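Local coordinates for protein ABC transporter permease (Klebsiella pneumoniae, PDB 5NUP) that probably takes part, as an outer-membrane lipoprotein of the MlaA family, in moving phospholipids to maintain the lipid asymmetry of the bacterial outer membrane, at residues 117-130 with 141-153. Residues are numbered along the deposited sequence; the frame is centred on the assembly and turned at random.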
ATOM      1  N   ARG F 117     -37.166   7.918  35.131  1.00 71.85           N
ATOM      2  CA  ARG F 117     -36.421   9.041  35.693  1.00 73.38           C
ATOM      3  C   ARG F 117     -36.604   9.153  37.197  1.00 78.81           C
ATOM      4  O   ARG F 117     -36.919   8.158  37.862  1.00 81.22           O
ATOM      5  CB  ARG F 117     -36.822  10.333  34.982  1.00 68.04           C
ATOM      6  CG  ARG F 117     -36.543  10.210  33.512  1.00 66.39           C
ATOM      7  CD  ARG F 117     -36.801  11.463  32.715  1.00 67.35           C
ATOM      8  NE  ARG F 117     -36.616  12.707  33.448  1.00 70.92           N
ATOM      9  CZ  ARG F 117     -37.069  13.875  32.999  1.00 66.81           C
ATOM     10  NH1 ARG F 117     -36.916  14.979  33.708  1.00 70.46           N
ATOM     11  NH2 ARG F 117     -37.701  13.937  31.840  1.00 62.96           N
ATOM     12  N   PHE F 118     -36.358  10.341  37.754  1.00 73.22           N
ATOM     13  CA  PHE F 118     -36.171  10.405  39.193  1.00 73.77           C
ATOM     14  C   PHE F 118     -37.472  10.129  39.932  1.00 75.78           C
ATOM     15  O   PHE F 118     -37.442   9.611  41.054  1.00 80.45           O
ATOM     16  CB  PHE F 118     -35.597  11.752  39.625  1.00 73.12           C
ATOM     17  CG  PHE F 118     -35.036  11.725  41.019  1.00 88.76           C
ATOM     18  CD1 PHE F 118     -35.315  12.759  41.908  1.00 94.63           C
ATOM     19  CD2 PHE F 118     -34.245  10.656  41.450  1.00 82.26           C
ATOM     20  CE1 PHE F 118     -34.818  12.722  43.213  1.00102.06           C
ATOM     21  CE2 PHE F 118     -33.740  10.618  42.730  1.00 86.67           C
ATOM     22  CZ  PHE F 118     -34.013  11.650  43.614  1.00 93.24           C
ATOM     23  N   GLY F 119     -38.615  10.436  39.321  1.00 76.02           N
ATOM     24  CA  GLY F 119     -39.862   9.949  39.879  1.00 78.71           C
ATOM     25  C   GLY F 119     -39.869   8.437  39.996  1.00 77.87           C
ATOM     26  O   GLY F 119     -40.229   7.878  41.035  1.00 84.40           O
ATOM     27  N   SER F 120     -39.432   7.756  38.939  1.00 78.47           N
ATOM     28  CA  SER F 120     -39.357   6.300  38.956  1.00 76.65           C
ATOM     29  C   SER F 120     -38.527   5.790  40.123  1.00 82.38           C
ATOM     30  O   SER F 120     -38.910   4.825  40.791  1.00 80.49           O
ATOM     31  CB  SER F 120     -38.774   5.798  37.641  1.00 85.42           C
ATOM     32  OG  SER F 120     -39.183   4.471  37.414  1.00 97.14           O
ATOM     33  N   THR F 121     -37.338   6.363  40.323  1.00 91.45           N
ATOM     34  CA  THR F 121     -36.471   5.883  41.396  1.00 88.13           C
ATOM     35  C   THR F 121     -37.037   6.256  42.767  1.00 86.63           C
ATOM     36  O   THR F 121     -37.007   5.437  43.696  1.00 84.13           O
ATOM     37  CB  THR F 121     -35.042   6.392  41.183  1.00 85.88           C
ATOM     38  OG1 THR F 121     -34.861   7.666  41.810  1.00 92.31           O
ATOM     39  CG2 THR F 121     -34.785   6.528  39.711  1.00 76.95           C
ATOM     40  N   LEU F 122     -37.602   7.467  42.900  1.00 90.00           N
ATOM     41  CA  LEU F 122     -38.324   7.816  44.127  1.00 93.97           C
ATOM     42  C   LEU F 122     -39.394   6.769  44.400  1.00 87.47           C
ATOM     43  O   LEU F 122     -39.471   6.209  45.498  1.00 86.42           O
ATOM     44  CB  LEU F 122     -38.976   9.202  44.001  1.00 81.39           C
ATOM     45  CG  LEU F 122     -38.183  10.500  44.214  1.00 80.76           C
ATOM     46  CD1 LEU F 122     -39.101  11.712  44.138  1.00 79.83           C
ATOM     47  CD2 LEU F 122     -37.388  10.500  45.506  1.00 82.89           C
ATOM     48  N   GLY F 123     -40.194   6.459  43.374  1.00 82.92           N
ATOM     49  CA  GLY F 123     -41.196   5.417  43.478  1.00 84.28           C
ATOM     50  C   GLY F 123     -40.635   4.022  43.658  1.00 85.91           C
ATOM     51  O   GLY F 123     -41.272   3.172  44.284  1.00 87.96           O
ATOM     52  N   HIS F 124     -39.467   3.744  43.101  1.00 85.14           N
ATOM     53  CA  HIS F 124     -38.922   2.409  43.275  1.00 88.25           C
ATOM     54  C   HIS F 124     -38.396   2.199  44.688  1.00 90.30           C
ATOM     55  O   HIS F 124     -38.289   1.053  45.145  1.00 91.40           O
ATOM     56  CB  HIS F 124     -37.863   2.143  42.191  1.00 90.05           C
ATOM     57  CG  HIS F 124     -36.841   1.118  42.571  1.00 97.41           C
ATOM     58  ND1 HIS F 124     -37.113  -0.232  42.593  1.00 97.96           N
ATOM     59  CD2 HIS F 124     -35.534   1.239  42.895  1.00 96.36           C
ATOM     60  CE1 HIS F 124     -36.031  -0.898  42.953  1.00102.66           C
ATOM     61  NE2 HIS F 124     -35.056  -0.028  43.138  1.00102.06           N
ATOM     62  N   TYR F 125     -38.108   3.280  45.403  1.00 94.50           N
ATOM     63  CA  TYR F 125     -37.784   3.211  46.817  1.00 95.31           C
ATOM     64  C   TYR F 125     -38.995   3.527  47.696  1.00103.58           C
ATOM     65  O   TYR F 125     -38.835   3.696  48.911  1.00112.18           O
ATOM     66  CB  TYR F 125     -36.635   4.182  47.119  1.00 91.26           C
ATOM     67  CG  TYR F 125     -35.320   3.743  46.512  1.00 97.55           C
ATOM     68  CD1 TYR F 125     -34.360   4.684  46.126  1.00 96.41           C
ATOM     69  CD2 TYR F 125     -35.043   2.394  46.314  1.00102.99           C
ATOM     70  CE1 TYR F 125     -33.174   4.288  45.562  1.00 95.35           C
ATOM     71  CE2 TYR F 125     -33.850   1.986  45.768  1.00102.75           C
ATOM     72  CZ  TYR F 125     -32.925   2.931  45.398  1.00 99.76           C
ATOM     73  OH  TYR F 125     -31.757   2.469  44.859  1.00 97.34           O
ATOM     74  N   GLY F 126     -40.198   3.591  47.111  1.00 98.60           N
ATOM     75  CA  GLY F 126     -41.430   3.591  47.878  1.00 93.37           C
ATOM     76  C   GLY F 126     -41.917   4.908  48.454  1.00101.52           C
ATOM     77  O   GLY F 126     -42.665   4.886  49.440  1.00100.64           O
ATOM     78  N   VAL F 127     -41.573   6.054  47.851  1.00 90.68           N
ATOM     79  CA  VAL F 127     -41.788   7.339  48.526  1.00101.89           C
ATOM     80  C   VAL F 127     -43.275   7.666  48.640  1.00111.11           C
ATOM     81  O   VAL F 127     -43.772   8.002  49.727  1.00123.13           O
ATOM     82  CB  VAL F 127     -41.013   8.462  47.811  1.00 88.30           C
ATOM     83  CG1 VAL F 127     -41.412   9.804  48.351  1.00 88.11           C
ATOM     84  CG2 VAL F 127     -39.525   8.273  48.005  1.00 88.77           C
ATOM     85  N   GLY F 128     -43.994   7.601  47.535  1.00103.02           N
ATOM     86  CA  GLY F 128     -45.427   7.836  47.547  1.00 92.41           C
ATOM     87  C   GLY F 128     -45.790   9.067  46.734  1.00 86.87           C
ATOM     88  O   GLY F 128     -45.140  10.117  46.823  1.00 85.93           O
ATOM     89  N   TYR F 129     -46.910   8.969  46.012  1.00 92.66           N
ATOM     90  CA  TYR F 129     -47.278   9.999  45.044  1.00 90.40           C
ATOM     91  C   TYR F 129     -47.656  11.313  45.700  1.00101.18           C
ATOM     92  O   TYR F 129     -47.178  12.381  45.297  1.00102.16           O
ATOM     93  CB  TYR F 129     -48.451   9.532  44.190  1.00 83.91           C
ATOM     94  CG  TYR F 129     -48.193   8.425  43.240  1.00 83.56           C
ATOM     95  CD1 TYR F 129     -47.514   8.657  42.054  1.00 81.51           C
ATOM     96  CD2 TYR F 129     -48.716   7.177  43.463  1.00 85.34           C
ATOM     97  CE1 TYR F 129     -47.292   7.636  41.150  1.00 84.91           C
ATOM     98  CE2 TYR F 129     -48.518   6.159  42.576  1.00 92.24           C
ATOM     99  CZ  TYR F 129     -47.804   6.382  41.421  1.00 88.41           C
ATOM    100  OH  TYR F 129     -47.615   5.336  40.547  1.00 86.29           O
ATOM    101  N   GLY F 130     -48.536  11.254  46.691  1.00105.37           N
ATOM    102  CA  GLY F 130     -49.103  12.433  47.280  1.00105.65           C
ATOM    103  C   GLY F 130     -50.552  12.427  46.861  1.00111.67           C
ATOM    104  O   GLY F 130     -51.150  11.363  46.678  1.00117.28           O
ATOM    105  N   PHE F 141     -50.777  15.636  37.297  1.00 75.46           N
ATOM    106  CA  PHE F 141     -49.559  16.017  37.996  1.00 73.29           C
ATOM    107  C   PHE F 141     -49.597  15.486  39.414  1.00 80.29           C
ATOM    108  O   PHE F 141     -50.468  15.846  40.189  1.00 87.80           O
ATOM    109  CB  PHE F 141     -49.339  17.535  37.960  1.00 72.25           C
ATOM    110  CG  PHE F 141     -48.359  18.038  38.994  1.00 72.52           C
ATOM    111  CD1 PHE F 141     -47.017  18.149  38.667  1.00 71.50           C
ATOM    112  CD2 PHE F 141     -48.751  18.361  40.287  1.00 73.94           C
ATOM    113  CE1 PHE F 141     -46.080  18.598  39.578  1.00 74.54           C
ATOM    114  CE2 PHE F 141     -47.817  18.812  41.217  1.00 74.37           C
ATOM    115  CZ  PHE F 141     -46.480  18.934  40.858  1.00 78.55           C
ATOM    116  N   THR F 142     -48.713  14.560  39.680  1.00 83.69           N
ATOM    117  CA  THR F 142     -48.268  14.125  40.990  1.00 87.85           C
ATOM    118  C   THR F 142     -47.035  14.860  41.433  1.00 87.74           C
ATOM    119  O   THR F 142     -46.158  15.109  40.631  1.00 84.38           O
ATOM    120  CB  THR F 142     -48.014  12.620  41.021  1.00 99.06           C
ATOM    121  OG1 THR F 142     -48.958  11.902  40.199  1.00100.94           O
ATOM    122  CG2 THR F 142     -47.900  12.147  42.409  1.00110.66           C
ATOM    123  N   LEU F 143     -46.966  15.165  42.728  1.00 94.16           N
ATOM    124  CA  LEU F 143     -45.755  15.764  43.276  1.00 92.54           C
ATOM    125  C   LEU F 143     -44.558  14.806  43.225  1.00 90.69           C
ATOM    126  O   LEU F 143     -43.405  15.250  43.261  1.00 92.89           O
ATOM    127  CB  LEU F 143     -46.025  16.234  44.719  1.00 92.30           C
ATOM    128  CG  LEU F 143     -45.431  17.614  45.054  1.00 94.61           C
ATOM    129  CD1 LEU F 143     -46.003  18.709  44.173  1.00 93.48           C
ATOM    130  CD2 LEU F 143     -45.574  17.970  46.541  1.00 99.85           C
ATOM    131  N   ARG F 144     -44.798  13.501  43.137  1.00 83.87           N
ATOM    132  CA  ARG F 144     -43.669  12.577  43.105  1.00 85.12           C
ATOM    133  C   ARG F 144     -43.094  12.380  41.701  1.00 84.58           C
ATOM    134  O   ARG F 144     -41.877  12.446  41.521  1.00 83.17           O
ATOM    135  CB  ARG F 144     -44.044  11.205  43.702  1.00 88.26           C
ATOM    136  CG  ARG F 144     -42.999  10.122  43.386  1.00 88.17           C
ATOM    137  CD  ARG F 144     -43.444   8.706  43.747  1.00 87.33           C
ATOM    138  NE  ARG F 144     -43.704   7.891  42.565  1.00 81.28           N
ATOM    139  CZ  ARG F 144     -44.208   6.660  42.601  1.00 83.38           C
ATOM    140  NH1 ARG F 144     -44.511   6.086  43.765  1.00 84.97           N
ATOM    141  NH2 ARG F 144     -44.424   6.009  41.468  1.00 81.88           N
ATOM    142  N   ASP F 145     -43.930  12.146  40.690  1.00 88.46           N
ATOM    143  CA  ASP F 145     -43.367  11.831  39.373  1.00 79.14           C
ATOM    144  C   ASP F 145     -43.164  13.076  38.514  1.00 76.83           C
ATOM    145  O   ASP F 145     -42.021  13.456  38.255  1.00 82.39           O
ATOM    146  CB  ASP F 145     -44.246  10.813  38.650  1.00 74.63           C
ATOM    147  CG  ASP F 145     -44.149   9.438  39.265  1.00 77.07           C
ATOM    148  OD1 ASP F 145     -43.405   9.279  40.262  1.00 77.65           O
ATOM    149  OD2 ASP F 145     -44.797   8.511  38.747  1.00 80.50           O
ATOM    150  N   GLU F 146     -44.234  13.699  38.037  1.00 71.64           N
ATOM    151  CA  GLU F 146     -44.076  15.043  37.502  1.00 70.42           C
ATOM    152  C   GLU F 146     -43.527  15.903  38.632  1.00 78.80           C
ATOM    153  O   GLU F 146     -43.911  15.748  39.793  1.00 88.23           O
ATOM    154  CB  GLU F 146     -45.411  15.592  36.986  1.00 70.08           C
ATOM    155  CG  GLU F 146     -45.821  15.008  35.645  1.00 70.77           C
ATOM    156  CD  GLU F 146     -46.524  13.663  35.785  1.00 79.39           C
ATOM    157  OE1 GLU F 146     -46.710  12.965  34.766  1.00 85.32           O
ATOM    158  OE2 GLU F 146     -46.867  13.289  36.919  1.00 84.27           O
ATOM    159  N   GLY F 147     -42.589  16.762  38.334  1.00 79.31           N
ATOM    160  CA  GLY F 147     -42.035  17.497  39.474  1.00 86.09           C
ATOM    161  C   GLY F 147     -40.903  16.786  40.211  1.00 85.61           C
ATOM    162  O   GLY F 147     -39.850  17.378  40.444  1.00 85.22           O
ATOM    163  N   GLY F 148     -41.110  15.531  40.613  1.00 84.69           N
ATOM    164  CA  GLY F 148     -39.966  14.721  40.994  1.00 73.67           C
ATOM    165  C   GLY F 148     -39.052  14.457  39.808  1.00 72.12           C
ATOM    166  O   GLY F 148     -37.832  14.598  39.905  1.00 72.10           O
ATOM    167  N   ASP F 149     -39.631  14.124  38.652  1.00 70.86           N
ATOM    168  CA  ASP F 149     -38.815  14.023  37.449  1.00 69.29           C
ATOM    169  C   ASP F 149     -38.068  15.322  37.176  1.00 69.34           C
ATOM    170  O   ASP F 149     -37.039  15.305  36.494  1.00 68.46           O
ATOM    171  CB  ASP F 149     -39.643  13.657  36.212  1.00 68.18           C
ATOM    172  CG  ASP F 149     -39.996  12.178  36.153  1.00 77.79           C
ATOM    173  OD1 ASP F 149     -39.779  11.449  37.153  1.00 81.16           O
ATOM    174  OD2 ASP F 149     -40.456  11.742  35.075  1.00 80.22           O
ATOM    175  N   MET F 150     -38.573  16.458  37.665  1.00 68.56           N
ATOM    176  CA  MET F 150     -37.855  17.703  37.432  1.00 68.63           C
ATOM    177  C   MET F 150     -36.458  17.704  38.040  1.00 73.68           C
ATOM    178  O   MET F 150     -35.626  18.515  37.618  1.00 82.41           O
ATOM    179  CB  MET F 150     -38.631  18.900  37.954  1.00 68.29           C
ATOM    180  CG  MET F 150     -40.002  19.066  37.387  1.00 76.84           C
ATOM    181  SD  MET F 150     -40.741  20.545  38.111  1.00 91.61           S
ATOM    182  CE  MET F 150     -39.267  21.444  38.629  1.00 95.70           C
ATOM    183  N   ALA F 151     -36.164  16.836  39.016  1.00 70.11           N
ATOM    184  CA  ALA F 151     -34.792  16.792  39.524  1.00 70.93           C
ATOM    185  C   ALA F 151     -33.789  16.461  38.423  1.00 79.25           C
ATOM    186  O   ALA F 151     -32.631  16.885  38.505  1.00 80.31           O
ATOM    187  CB  ALA F 151     -34.668  15.786  40.688  1.00 72.93           C
ATOM    188  N   ASP F 152     -34.226  15.811  37.347  1.00 72.46           N
ATOM    189  CA  ASP F 152     -33.302  15.455  36.281  1.00 67.09           C
ATOM    190  C   ASP F 152     -32.980  16.627  35.394  1.00 66.87           C
ATOM    191  O   ASP F 152     -32.170  16.481  34.472  1.00 71.02           O
ATOM    192  CB  ASP F 152     -33.867  14.313  35.410  1.00 66.33           C
ATOM    193  CG  ASP F 152     -34.178  13.084  36.227  1.00 76.57           C
ATOM    194  OD1 ASP F 152     -35.335  12.598  36.196  1.00 71.57           O
ATOM    195  OD2 ASP F 152     -33.260  12.688  36.970  1.00 84.94           O
ATOM    196  N   GLY F 153     -33.539  17.798  35.691  1.00 65.75           N
ATOM    197  CA  GLY F 153     -33.101  19.027  35.067  1.00 68.31           C
ATOM    198  C   GLY F 153     -32.048  19.756  35.881  1.00 73.69           C
ATOM    199  O   GLY F 153     -31.737  20.928  35.631  1.00 70.75           O
TER
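Gly-119, in the first turn of helix 118-124, brings its CA to 4.0 Å from the CA of Asp-145, and the chain after the helix returns to meet 141-153 again at Tyr-129. The helix start illustrates how acidic side chains receive the first amides of a helix: Asp-149 OD1 accepts from Gly-119 N almost head-on to its C-O bond, while Asp-152 OD1 receives Phe-118 N on its syn lone pair. From the anti side, 29° out of the carboxylate plane, the same OD1 accepts a nearly straight hydrogen bond, part of a salt bridge, from Arg-117 NE (3.0 Å). A bend at chi3 (30°) turns the Arg-117 guanidinium so that NH1 also reaches Asp-149 O from above the carbonyl plane, on the face opposite Asp-152 N. Asp-152 OD2 is held by Tyr-155 and Asn-71. At the other end, the Arg-144 guanidinium lies between Gly-123, whose CA is 3.4 Å from Arg-144 CZ, and the Tyr-129 ring, on which it stacks (cation-pi) with planes 26° apart. Arg-144 NE salt-bridges Asp-145 OD1 at 2.7 Å; His-206 positions that carboxylate through OD2. The two N-terminal carboxylates would thus offset the helix's partial positive end, though Asp-152 shares its charge with Arg-117; buried Arg-144 is probably neutralised mainly by Asp-145.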